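Local atomic coordinates of voltage-sensor containing phosphatase (Ciona intestinalis, PDB entry 3V0D), a protein that probably removes phosphate from phosphoinositide lipids in response to membrane voltage, using a cysteine-dependent phosphatase domain followed by a C2 domain, as in PTEN. Residues 23-28 with 53-58; 37-42 with 123-128; 65-70 with 81-86; 70-75 with 131-136. The protein carries 1 engineered substitution. All blocks are in the same frame, centred on the assembly; numbering follows the deposited sequence.

Interaction 1 of 4, residues 23-28 with 53-58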
# COMPACT_ATOMS: atom_id res chain seq x y z
N PHE A 23 6.17 2.92 -31.02
CA PHE A 23 5.41 2.53 -29.82
C PHE A 23 4.68 3.73 -29.27
O PHE A 23 5.13 4.88 -29.41
CB PHE A 23 6.33 1.96 -28.75
CG PHE A 23 6.98 0.68 -29.13
CD1 PHE A 23 8.28 0.66 -29.65
CD2 PHE A 23 6.29 -0.53 -29.01
CE1 PHE A 23 8.88 -0.54 -30.01
CE2 PHE A 23 6.89 -1.74 -29.37
CZ PHE A 23 8.17 -1.75 -29.87
N ASP A 24 3.54 3.47 -28.65
CA ASP A 24 2.78 4.48 -27.96
C ASP A 24 2.20 3.79 -26.74
O ASP A 24 1.14 3.17 -26.82
CB ASP A 24 1.69 5.05 -28.87
CG ASP A 24 1.02 6.28 -28.29
OD1 ASP A 24 0.37 7.01 -29.07
OD2 ASP A 24 1.15 6.53 -27.08
N LEU A 25 2.90 3.90 -25.61
CA LEU A 25 2.57 3.14 -24.41
C LEU A 25 2.61 3.99 -23.15
O LEU A 25 3.41 4.93 -23.05
CB LEU A 25 3.53 1.95 -24.25
CG LEU A 25 3.47 0.85 -25.32
CD1 LEU A 25 4.64 -0.11 -25.17
CD2 LEU A 25 2.14 0.08 -25.26
N ASP A 26 1.76 3.63 -22.18
CA ASP A 26 1.83 4.17 -20.83
C ASP A 26 2.96 3.42 -20.10
O ASP A 26 2.76 2.34 -19.55
CB ASP A 26 0.47 3.98 -20.13
CG ASP A 26 0.40 4.66 -18.76
OD1 ASP A 26 1.42 5.15 -18.26
OD2 ASP A 26 -0.74 4.74 -18.22
N LEU A 27 4.16 4.00 -20.13
CA LEU A 27 5.37 3.31 -19.73
C LEU A 27 6.39 4.40 -19.47
O LEU A 27 6.53 5.33 -20.27
CB LEU A 27 5.81 2.37 -20.86
CG LEU A 27 7.06 1.51 -20.67
CD1 LEU A 27 6.97 0.25 -21.52
CD2 LEU A 27 8.37 2.29 -20.98
N THR A 28 7.10 4.27 -18.35
CA THR A 28 8.04 5.28 -17.90
C THR A 28 9.35 4.61 -17.51
O THR A 28 9.34 3.68 -16.69
CB THR A 28 7.49 6.01 -16.64
OG1 THR A 28 6.20 6.57 -16.93
CG2 THR A 28 8.46 7.07 -16.12
N GLY A 53 0.13 -7.30 -26.74
CA GLY A 53 0.97 -7.56 -27.91
C GLY A 53 2.02 -6.48 -28.12
O GLY A 53 3.17 -6.78 -28.46
N GLU A 54 1.64 -5.21 -27.90
CA GLU A 54 2.58 -4.11 -28.04
C GLU A 54 3.59 -4.05 -26.90
O GLU A 54 4.75 -3.75 -27.11
CB GLU A 54 1.82 -2.78 -28.17
CG GLU A 54 1.20 -2.58 -29.55
CD GLU A 54 2.28 -2.49 -30.59
OE1 GLU A 54 2.94 -1.43 -30.66
OE2 GLU A 54 2.52 -3.49 -31.31
N VAL A 55 3.15 -4.35 -25.68
CA VAL A 55 4.07 -4.34 -24.54
C VAL A 55 5.09 -5.46 -24.69
O VAL A 55 6.30 -5.26 -24.49
CB VAL A 55 3.31 -4.46 -23.20
CG1 VAL A 55 4.27 -4.37 -22.02
CG2 VAL A 55 2.27 -3.35 -23.09
N SER A 56 4.63 -6.65 -25.09
CA SER A 56 5.58 -7.75 -25.25
C SER A 56 6.54 -7.48 -26.41
O SER A 56 7.75 -7.74 -26.29
CB SER A 56 4.89 -9.09 -25.34
OG SER A 56 4.00 -9.07 -26.42
N ARG A 57 6.03 -6.91 -27.50
CA ARG A 57 6.90 -6.47 -28.60
C ARG A 57 7.95 -5.46 -28.14
O ARG A 57 9.11 -5.53 -28.54
CB ARG A 57 6.06 -5.90 -29.76
CG ARG A 57 6.85 -5.57 -31.03
CD ARG A 57 5.94 -5.18 -32.18
NE ARG A 57 5.35 -3.85 -32.05
CZ ARG A 57 5.93 -2.72 -32.45
NH1 ARG A 57 5.29 -1.56 -32.30
NH2 ARG A 57 7.15 -2.74 -32.99
N PHE A 58 7.54 -4.50 -27.31
CA PHE A 58 8.46 -3.52 -26.77
C PHE A 58 9.65 -4.18 -26.07
O PHE A 58 10.80 -3.85 -26.34
CB PHE A 58 7.71 -2.58 -25.81
CG PHE A 58 8.58 -1.53 -25.15
CD1 PHE A 58 8.69 -0.25 -25.71
CD2 PHE A 58 9.31 -1.82 -23.99
CE1 PHE A 58 9.49 0.71 -25.11
CE2 PHE A 58 10.14 -0.85 -23.39
CZ PHE A 58 10.23 0.42 -23.95
O HOH W 1 2.43 0.76 -29.24
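Glu54 OE1, 3.8 Å from Phe23 CD2, is gripped twice. Arg57 NH1 donates to its syn lone pair at 2.9 Å, and a water donates to OE1 at 2.7 Å while accepting from the backbone N of Asp24, tying the helix to the strand. Arg57 NE meets Glu54 OE2 at 2.9 Å, so the guanidinium holds the carboxylate side-on with two nitrogens, a pairing that suits acid and base three residues apart on a helix. CD lies anti to CA in Arg57, and the chain then bends at chi3 (73°), bringing NE toward Glu54. With NE and NH1 engaged there, the guanidinium offers a broad face to Phe23. The two lie flat on each other, planes 13° apart and centres 4.0 Å apart. The opposite face of Phe23 receives the edge of Phe58 in a T-shaped stack, with Phe58 CD1 over the ring centre. Leu27 in turn places CD1 over a face of Phe58 in a CH-pi contact, 4.0 Å from the centroid. Leu25 uses both branches, CD1 against Phe58 CB and CD2 against Val55 CG2 (4.1 Å). Tyr18, on the partner strand, adds an edge-to-face contact with Phe58. Apolar rings and branches thus fill the interior while the ion pair stays nearer solvent: an amphipathic helix, 52-62, packed against the antiparallel hairpin of strands 17-20 and 23-25 in the phosphatase domain.

Interaction 2 of 4, residues 37-42 with 123-128. Engineered in segment 123-128: Ser126 (natural residue Cys). With PO4 (phosphate ion), chain C.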
# COMPACT_ATOMS: atom_id res chain seq x y z
N MET A 37 4.90 0.87 -15.44
CA MET A 37 3.93 0.91 -16.54
C MET A 37 2.56 0.45 -16.04
O MET A 37 2.43 -0.08 -14.92
CB MET A 37 4.43 0.07 -17.73
CG MET A 37 4.54 -1.40 -17.39
SD MET A 37 5.31 -2.30 -18.75
CE MET A 37 5.16 -3.99 -18.13
N SER A 38 1.55 0.65 -16.87
CA SER A 38 0.20 0.19 -16.58
C SER A 38 -0.00 -1.26 -17.02
O SER A 38 0.93 -1.92 -17.51
CB SER A 38 -0.82 1.14 -17.22
OG SER A 38 -0.58 1.24 -18.59
N PHE A 39 -1.22 -1.77 -16.83
CA PHE A 39 -1.47 -3.18 -17.05
C PHE A 39 -1.39 -3.56 -18.55
O PHE A 39 -1.96 -2.85 -19.39
CB PHE A 39 -2.86 -3.52 -16.55
CG PHE A 39 -3.10 -4.99 -16.38
CD1 PHE A 39 -2.72 -5.62 -15.20
CD2 PHE A 39 -3.69 -5.77 -17.38
CE1 PHE A 39 -2.91 -6.97 -15.00
CE2 PHE A 39 -3.89 -7.15 -17.18
CZ PHE A 39 -3.50 -7.74 -15.98
N PRO A 40 -0.69 -4.66 -18.90
CA PRO A 40 -0.67 -5.11 -20.31
C PRO A 40 -2.00 -5.80 -20.60
O PRO A 40 -2.25 -6.93 -20.14
CB PRO A 40 0.52 -6.09 -20.36
CG PRO A 40 0.91 -6.39 -19.00
CD PRO A 40 0.15 -5.51 -18.04
N SER A 41 -2.84 -5.12 -21.37
CA SER A 41 -4.24 -5.46 -21.47
C SER A 41 -4.57 -6.38 -22.64
O SER A 41 -3.85 -6.42 -23.64
CB SER A 41 -5.04 -4.16 -21.56
OG SER A 41 -4.74 -3.36 -20.43
N SER A 42 -5.68 -7.10 -22.50
CA SER A 42 -6.11 -8.11 -23.45
C SER A 42 -6.56 -7.47 -24.74
O SER A 42 -7.14 -6.38 -24.73
CB SER A 42 -7.25 -8.96 -22.86
OG SER A 42 -8.38 -8.17 -22.54
N ALA A 123 10.61 -4.31 -15.13
CA ALA A 123 9.42 -3.51 -15.47
C ALA A 123 8.33 -3.90 -14.51
O ALA A 123 7.86 -5.05 -14.52
CB ALA A 123 9.01 -3.72 -16.92
N ILE A 124 7.94 -2.95 -13.67
CA ILE A 124 6.96 -3.16 -12.62
C ILE A 124 5.66 -2.53 -13.05
O ILE A 124 5.63 -1.38 -13.48
CB ILE A 124 7.49 -2.58 -11.30
CG1 ILE A 124 8.82 -3.26 -10.92
CG2 ILE A 124 6.46 -2.73 -10.19
CD1 ILE A 124 9.61 -2.60 -9.82
N HIS A 125 4.58 -3.30 -12.96
CA HIS A 125 3.27 -2.78 -13.30
C HIS A 125 2.23 -3.18 -12.32
O HIS A 125 2.34 -4.21 -11.62
CB HIS A 125 2.83 -3.15 -14.74
CG HIS A 125 2.28 -4.53 -14.89
ND1 HIS A 125 0.99 -4.87 -14.56
CD2 HIS A 125 2.86 -5.67 -15.36
CE1 HIS A 125 0.80 -6.17 -14.80
NE2 HIS A 125 1.92 -6.67 -15.30
N SER A 126 1.16 -2.40 -12.30
CA SER A 126 -0.02 -2.72 -11.55
C SER A 126 -1.22 -2.49 -12.48
O SER A 126 -1.15 -2.95 -13.63
CB SER A 126 -0.04 -2.01 -10.20
OG SER A 126 0.34 -0.65 -10.32
N LYS A 127 -2.29 -1.82 -12.04
CA LYS A 127 -3.38 -1.49 -12.97
C LYS A 127 -3.00 -0.21 -13.70
O LYS A 127 -2.82 -0.20 -14.92
CB LYS A 127 -4.71 -1.36 -12.23
CG LYS A 127 -5.86 -1.05 -13.13
CD LYS A 127 -7.21 -0.98 -12.40
CE LYS A 127 -8.32 -0.68 -13.41
NZ LYS A 127 -9.68 -0.67 -12.81
N GLY A 128 -2.88 0.89 -12.98
CA GLY A 128 -2.47 2.15 -13.57
C GLY A 128 -0.97 2.37 -13.49
O GLY A 128 -0.46 3.30 -14.10
P PO4 C . -2.28 0.98 -9.23
O1 PO4 C . -3.32 1.55 -8.25
O2 PO4 C . -2.88 -0.23 -9.90
O3 PO4 C . -1.98 2.05 -10.23
O4 PO4 C . -1.07 0.61 -8.48
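Ala123 CB, a small methyl, touches Met37 CE; the thioether chain, extended beyond CG, passes obliquely by His125. Ile124 O accepts from Met37 N at 3.1 Å, joining two neighbouring parallel strands. His125 carries most of the side-chain contact, its CG between backbone N and carbonyl carbon (chi1 80°), which sets CG beside Pro40 CD. ND1 donates to Ser126 O at 3.0 Å, almost straight (175°) and on an in-plane lone pair, while NE2 bonds the hydroxyl of Tyr78. With both nitrogens engaged the ring's rotation is fixed, and Pro40 CD sits over one face in a CH-pi contact, 3.5 Å from the centroid. The edge of His125 points at the face of Phe39 in an offset T-shape, planes 87° apart. His125 CA approaches Met37 O, a buried carbonyl with no hydrogen-bond partner, in a CA-H...O contact. Ser126, engineered where the natural chain has Cys, turns away from Met37, its OG donating to phosphate O4 at 2.6 Å. Lys127 faces two ways: its O accepts from Phe39 N at 2.9 Å, and its N donates to phosphate O2 at 2.7 Å. Gly128 N adds a longer bond to O2 (3.3 Å); lacking a side chain, it lets the anion lie close. This strand-to-loop passage, with backbone N-H groups turned to the phosphate, is the P-loop of cysteine-dependent phosphatases, whose natural CX5R signature runs from residue 126 to Arg132.

Interaction 3 of 4, residues 65-70 with 81-86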
# COMPACT_ATOMS: atom_id res chain seq x y z
N ASP A 65 15.96 -10.64 -24.19
CA ASP A 65 16.53 -11.57 -23.20
C ASP A 65 17.10 -10.89 -21.97
O ASP A 65 17.86 -11.51 -21.21
CB ASP A 65 17.62 -12.46 -23.83
CG ASP A 65 17.10 -13.30 -24.96
OD1 ASP A 65 16.03 -13.95 -24.82
OD2 ASP A 65 17.78 -13.32 -25.99
N LYS A 66 16.71 -9.64 -21.73
CA LYS A 66 17.28 -8.88 -20.62
C LYS A 66 16.20 -8.14 -19.83
O LYS A 66 16.49 -7.10 -19.21
CB LYS A 66 18.35 -7.91 -21.13
CG LYS A 66 19.62 -8.63 -21.60
CD LYS A 66 20.82 -7.69 -21.66
CE LYS A 66 21.92 -8.25 -22.52
NZ LYS A 66 22.45 -9.52 -21.99
N PHE A 67 14.99 -8.68 -19.81
CA PHE A 67 13.93 -8.07 -19.00
C PHE A 67 13.25 -9.06 -18.06
O PHE A 67 13.21 -10.28 -18.30
CB PHE A 67 12.87 -7.40 -19.91
CG PHE A 67 12.09 -8.37 -20.76
CD1 PHE A 67 10.96 -8.98 -20.25
CD2 PHE A 67 12.51 -8.70 -22.05
CE1 PHE A 67 10.24 -9.90 -21.02
CE2 PHE A 67 11.78 -9.62 -22.82
CZ PHE A 67 10.66 -10.21 -22.29
N ARG A 68 12.67 -8.50 -17.00
CA ARG A 68 11.82 -9.25 -16.08
C ARG A 68 10.62 -8.36 -15.79
O ARG A 68 10.79 -7.16 -15.50
CB ARG A 68 12.56 -9.63 -14.81
CG ARG A 68 11.87 -10.61 -13.90
CD ARG A 68 12.91 -11.30 -13.05
NE ARG A 68 12.38 -12.31 -12.15
CZ ARG A 68 11.94 -13.49 -12.56
NH1 ARG A 68 11.94 -13.79 -13.85
NH2 ARG A 68 11.50 -14.37 -11.65
N ILE A 69 9.42 -8.94 -15.86
CA ILE A 69 8.16 -8.21 -15.64
C ILE A 69 7.59 -8.61 -14.29
O ILE A 69 7.53 -9.80 -13.97
CB ILE A 69 7.13 -8.59 -16.74
CG1 ILE A 69 7.73 -8.51 -18.16
CG2 ILE A 69 5.85 -7.75 -16.58
CD1 ILE A 69 8.22 -7.14 -18.56
N TYR A 70 7.13 -7.61 -13.53
CA TYR A 70 6.46 -7.85 -12.26
C TYR A 70 5.03 -7.37 -12.35
O TYR A 70 4.78 -6.17 -12.57
CB TYR A 70 7.21 -7.11 -11.13
CG TYR A 70 8.60 -7.64 -10.92
CD1 TYR A 70 9.68 -7.15 -11.63
CD2 TYR A 70 8.83 -8.70 -10.03
CE1 TYR A 70 10.96 -7.66 -11.46
CE2 TYR A 70 10.11 -9.23 -9.85
CZ TYR A 70 11.16 -8.71 -10.58
OH TYR A 70 12.44 -9.18 -10.41
N THR A 81 3.36 -16.32 -21.21
CA THR A 81 4.19 -16.78 -22.32
C THR A 81 4.38 -15.70 -23.38
O THR A 81 5.36 -15.73 -24.12
CB THR A 81 3.71 -18.14 -22.83
OG1 THR A 81 3.71 -19.05 -21.70
CG2 THR A 81 4.62 -18.69 -23.93
N LYS A 82 3.49 -14.69 -23.41
CA LYS A 82 3.67 -13.51 -24.26
C LYS A 82 4.98 -12.79 -23.93
O LYS A 82 5.56 -12.13 -24.80
CB LYS A 82 2.49 -12.54 -24.09
CG LYS A 82 1.18 -13.04 -24.66
CD LYS A 82 1.22 -13.00 -26.17
CE LYS A 82 -0.01 -13.61 -26.78
NZ LYS A 82 0.19 -13.81 -28.25
N PHE A 83 5.40 -12.89 -22.67
CA PHE A 83 6.64 -12.27 -22.19
C PHE A 83 7.74 -13.32 -22.02
O PHE A 83 8.65 -13.16 -21.21
CB PHE A 83 6.37 -11.54 -20.87
CG PHE A 83 5.52 -10.31 -21.02
CD1 PHE A 83 4.18 -10.33 -20.69
CD2 PHE A 83 6.09 -9.14 -21.52
CE1 PHE A 83 3.42 -9.18 -20.83
CE2 PHE A 83 5.31 -7.99 -21.69
CZ PHE A 83 3.98 -8.01 -21.32
N ASP A 84 7.63 -14.40 -22.79
CA ASP A 84 8.62 -15.49 -22.75
C ASP A 84 8.81 -16.04 -21.33
O ASP A 84 9.90 -16.47 -20.96
CB ASP A 84 9.95 -15.09 -23.40
CG ASP A 84 9.83 -14.89 -24.92
OD1 ASP A 84 8.87 -15.36 -25.54
OD2 ASP A 84 10.72 -14.23 -25.49
N ASN A 85 7.73 -16.05 -20.56
CA ASN A 85 7.72 -16.65 -19.22
C ASN A 85 8.61 -15.91 -18.24
O ASN A 85 9.08 -16.49 -17.27
CB ASN A 85 8.06 -18.14 -19.27
CG ASN A 85 7.24 -18.85 -20.31
OD1 ASN A 85 6.00 -18.79 -20.27
ND2 ASN A 85 7.91 -19.50 -21.26
N HIS A 86 8.84 -14.62 -18.48
CA HIS A 86 9.69 -13.81 -17.59
C HIS A 86 8.83 -12.88 -16.73
O HIS A 86 9.13 -11.70 -16.60
CB HIS A 86 10.67 -12.98 -18.43
CG HIS A 86 11.56 -13.80 -19.29
ND1 HIS A 86 12.26 -14.89 -18.81
CD2 HIS A 86 11.86 -13.71 -20.61
CE1 HIS A 86 12.96 -15.43 -19.80
NE2 HIS A 86 12.74 -14.73 -20.90
O HOH W 2 15.24 -15.40 -22.40
O HOH W 3 10.55 -16.31 -14.68
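Phe67 and His86 cross at about a right angle, the edge of the imidazole directed at the face of the phenyl ring in a T-shaped stack with planes 86° apart and centroids 5.5 Å apart. His86 CD2 makes the approach, 4.1 Å from Phe67 CZ. At chi1 66°, Phe67 CG sits between its backbone N and carbonyl carbon. Farther out on the same ring, CE1 lies 3.6 Å from Phe83 O. A second pair crosses at a similar angle: Ile69 CG1 meets Phe83 CD2 at 3.8 Å, an aliphatic branch fitting against an aromatic that Ile52 and Val55 of helix 52-62 also touch. Between the two pairs the backbones join, Ile69 N donating to His86 O at 2.9 Å, nearly straight (173°) and along the C=O axis. This bond begins the parallel pairing of strands 67-73 and 87-92 in the phosphatase sheet, Ile69 going on to bond Tyr88, and His86 closes the type I' turn that begins at Phe83. Asp84 and Asn85 occupy the turn's two central positions with positive phi, which aspartate and asparagine tolerate comparatively well; Asp84 O lies over the centre of the His86 ring. Polar ends gather at the outer side. One water bridges Asp65 OD1 and His86 NE2, and the nearby carboxylate might raise the histidine's proton affinity. Another accepts from Arg68 NH1 at 3.0 Å and donates to Asn85 O, while Arg68 NE pairs with Asp109.

Interaction 4 of 4, residues 70-75 with 131-136. With PO4 (phosphate ion), chain C.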
# COMPACT_ATOMS: atom_id res chain seq x y z
N TYR A 70 7.13 -7.61 -13.53
CA TYR A 70 6.46 -7.85 -12.26
C TYR A 70 5.03 -7.37 -12.35
O TYR A 70 4.78 -6.17 -12.57
CB TYR A 70 7.21 -7.11 -11.13
CG TYR A 70 8.60 -7.64 -10.92
CD1 TYR A 70 9.68 -7.15 -11.63
CD2 TYR A 70 8.83 -8.70 -10.03
CE1 TYR A 70 10.96 -7.66 -11.46
CE2 TYR A 70 10.11 -9.23 -9.85
CZ TYR A 70 11.16 -8.71 -10.58
OH TYR A 70 12.44 -9.18 -10.41
N ASN A 71 4.10 -8.31 -12.19
CA ASN A 71 2.67 -8.01 -12.17
C ASN A 71 2.23 -7.95 -10.71
O ASN A 71 2.24 -8.98 -10.03
CB ASN A 71 1.89 -9.10 -12.92
CG ASN A 71 0.40 -8.94 -12.79
OD1 ASN A 71 -0.09 -7.94 -12.27
ND2 ASN A 71 -0.34 -9.92 -13.24
N LEU A 72 1.87 -6.76 -10.25
CA LEU A 72 1.53 -6.52 -8.84
C LEU A 72 0.03 -6.66 -8.56
O LEU A 72 -0.42 -6.34 -7.47
CB LEU A 72 2.02 -5.17 -8.40
CG LEU A 72 3.49 -5.04 -8.04
CD1 LEU A 72 4.44 -5.76 -8.98
CD2 LEU A 72 3.85 -3.61 -7.83
N CYS A 73 -0.75 -7.12 -9.54
CA CYS A 73 -2.21 -7.14 -9.36
C CYS A 73 -2.70 -8.47 -8.84
O CYS A 73 -2.60 -9.50 -9.52
CB CYS A 73 -2.91 -6.90 -10.70
SG CYS A 73 -2.49 -5.34 -11.47
N SER A 74 -3.32 -8.47 -7.66
CA SER A 74 -4.00 -9.67 -7.22
C SER A 74 -5.19 -9.98 -8.13
O SER A 74 -5.62 -11.13 -8.21
CB SER A 74 -4.48 -9.55 -5.78
OG SER A 74 -5.48 -8.55 -5.73
N GLU A 75 -5.75 -8.97 -8.78
CA GLU A 75 -7.05 -9.13 -9.43
C GLU A 75 -6.96 -9.83 -10.77
O GLU A 75 -7.99 -10.33 -11.22
CB GLU A 75 -7.67 -7.74 -9.63
CG GLU A 75 -7.94 -7.00 -8.33
CD GLU A 75 -6.78 -6.14 -7.81
OE1 GLU A 75 -7.03 -5.37 -6.85
OE2 GLU A 75 -5.66 -6.21 -8.34
N GLY A 131 0.07 3.51 -7.46
CA GLY A 131 0.30 3.25 -6.05
C GLY A 131 1.05 1.96 -5.74
O GLY A 131 2.05 1.97 -5.01
N ARG A 132 0.57 0.83 -6.25
CA ARG A 132 1.26 -0.43 -5.94
C ARG A 132 2.64 -0.45 -6.59
O ARG A 132 3.64 -0.83 -5.97
CB ARG A 132 0.43 -1.62 -6.43
CG ARG A 132 -0.83 -1.84 -5.57
CD ARG A 132 -1.71 -2.90 -6.19
NE ARG A 132 -2.42 -2.41 -7.36
CZ ARG A 132 -3.35 -3.10 -8.00
NH1 ARG A 132 -3.61 -4.35 -7.63
NH2 ARG A 132 -4.00 -2.55 -9.03
N THR A 133 2.69 -0.03 -7.85
CA THR A 133 3.96 0.08 -8.57
C THR A 133 4.95 0.96 -7.80
O THR A 133 6.13 0.59 -7.64
CB THR A 133 3.70 0.57 -9.99
OG1 THR A 133 3.06 -0.47 -10.72
CG2 THR A 133 4.98 0.91 -10.72
N GLY A 134 4.50 2.11 -7.32
CA GLY A 134 5.39 3.00 -6.60
C GLY A 134 5.92 2.40 -5.32
O GLY A 134 7.04 2.70 -4.90
N THR A 135 5.13 1.56 -4.65
CA THR A 135 5.57 0.94 -3.41
C THR A 135 6.80 0.07 -3.70
O THR A 135 7.81 0.11 -2.97
CB THR A 135 4.45 0.05 -2.81
OG1 THR A 135 3.25 0.81 -2.65
CG2 THR A 135 4.83 -0.51 -1.48
N LEU A 136 6.72 -0.75 -4.75
CA LEU A 136 7.83 -1.65 -5.06
C LEU A 136 8.98 -0.95 -5.77
O LEU A 136 10.13 -1.28 -5.50
CB LEU A 136 7.35 -2.90 -5.82
CG LEU A 136 6.86 -4.04 -4.91
CD1 LEU A 136 5.64 -3.63 -4.07
CD2 LEU A 136 6.59 -5.29 -5.70
P PO4 C . -2.28 0.98 -9.23
O1 PO4 C . -3.32 1.55 -8.25
O2 PO4 C . -2.88 -0.23 -9.90
O3 PO4 C . -1.98 2.05 -10.23
O4 PO4 C . -1.07 0.61 -8.48
O HOH W 4 -5.93 -4.09 -10.43
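Leu72 points from the strand into helix 131-143, where its CD2 lies 3.4 Å from Arg132 O and meets Leu136 CD2 tip to tip at 3.9 Å. Branched apolar chains suit this buried spot, which Ile92 and Ile124 of the flanking strands also line. Cys73 comes next; its N is held by Asn71 OD1 in an Asx turn, and its SG lies over one face of the Arg132 guanidinium, 4.0 Å from NH2. Arg132 is the arginine of the CX5R phosphate-binding loop, set at the start of the helix that follows the loop. Arg132 NH2 donates to phosphate O2 at 2.7 Å and the backbone N of the same residue to O4 at 2.8 Å, whereas the two bonds from NE are weak. A bend at chi3 (-74°) sets NE beside the anion. Glu75, in the conformer described, orients the group from the other end: its OE2 accepts from Arg132 NH1 on the syn lone pair at 2.9 Å, in the guanidinium plane, although carboxylate and guanidinium planes stand 89° apart. Ile92 O takes a second bond from NH1, and Asp94 N steadies Glu75 OE1. A water accepts from Arg132 NH2 and weakly bonds Glu75 OE2.

All four contacts lie within the phosphatase domain, and two of them, 2 and 4, reach the phosphate. Their centres are about 8 Å apart, 123-128 supplying the start of the loop and 131-136 the arginine and helix. Interaction 3 is nested in the chain loop that interaction 2 closes, centres about 13 Å apart, and overlaps interaction 4 at Tyr70 of strand 67-73, which pairs with strand 121-125. Interaction 1 closes before 3 and 4 open, whereas 1 and 4 each cross 2. Interactions 1 and 4, centres about 18 Å apart, do not touch, yet 1 packs on 2 and 3 through Val55. Helix 52-62 thus connects the peripheral hairpin to the sheet.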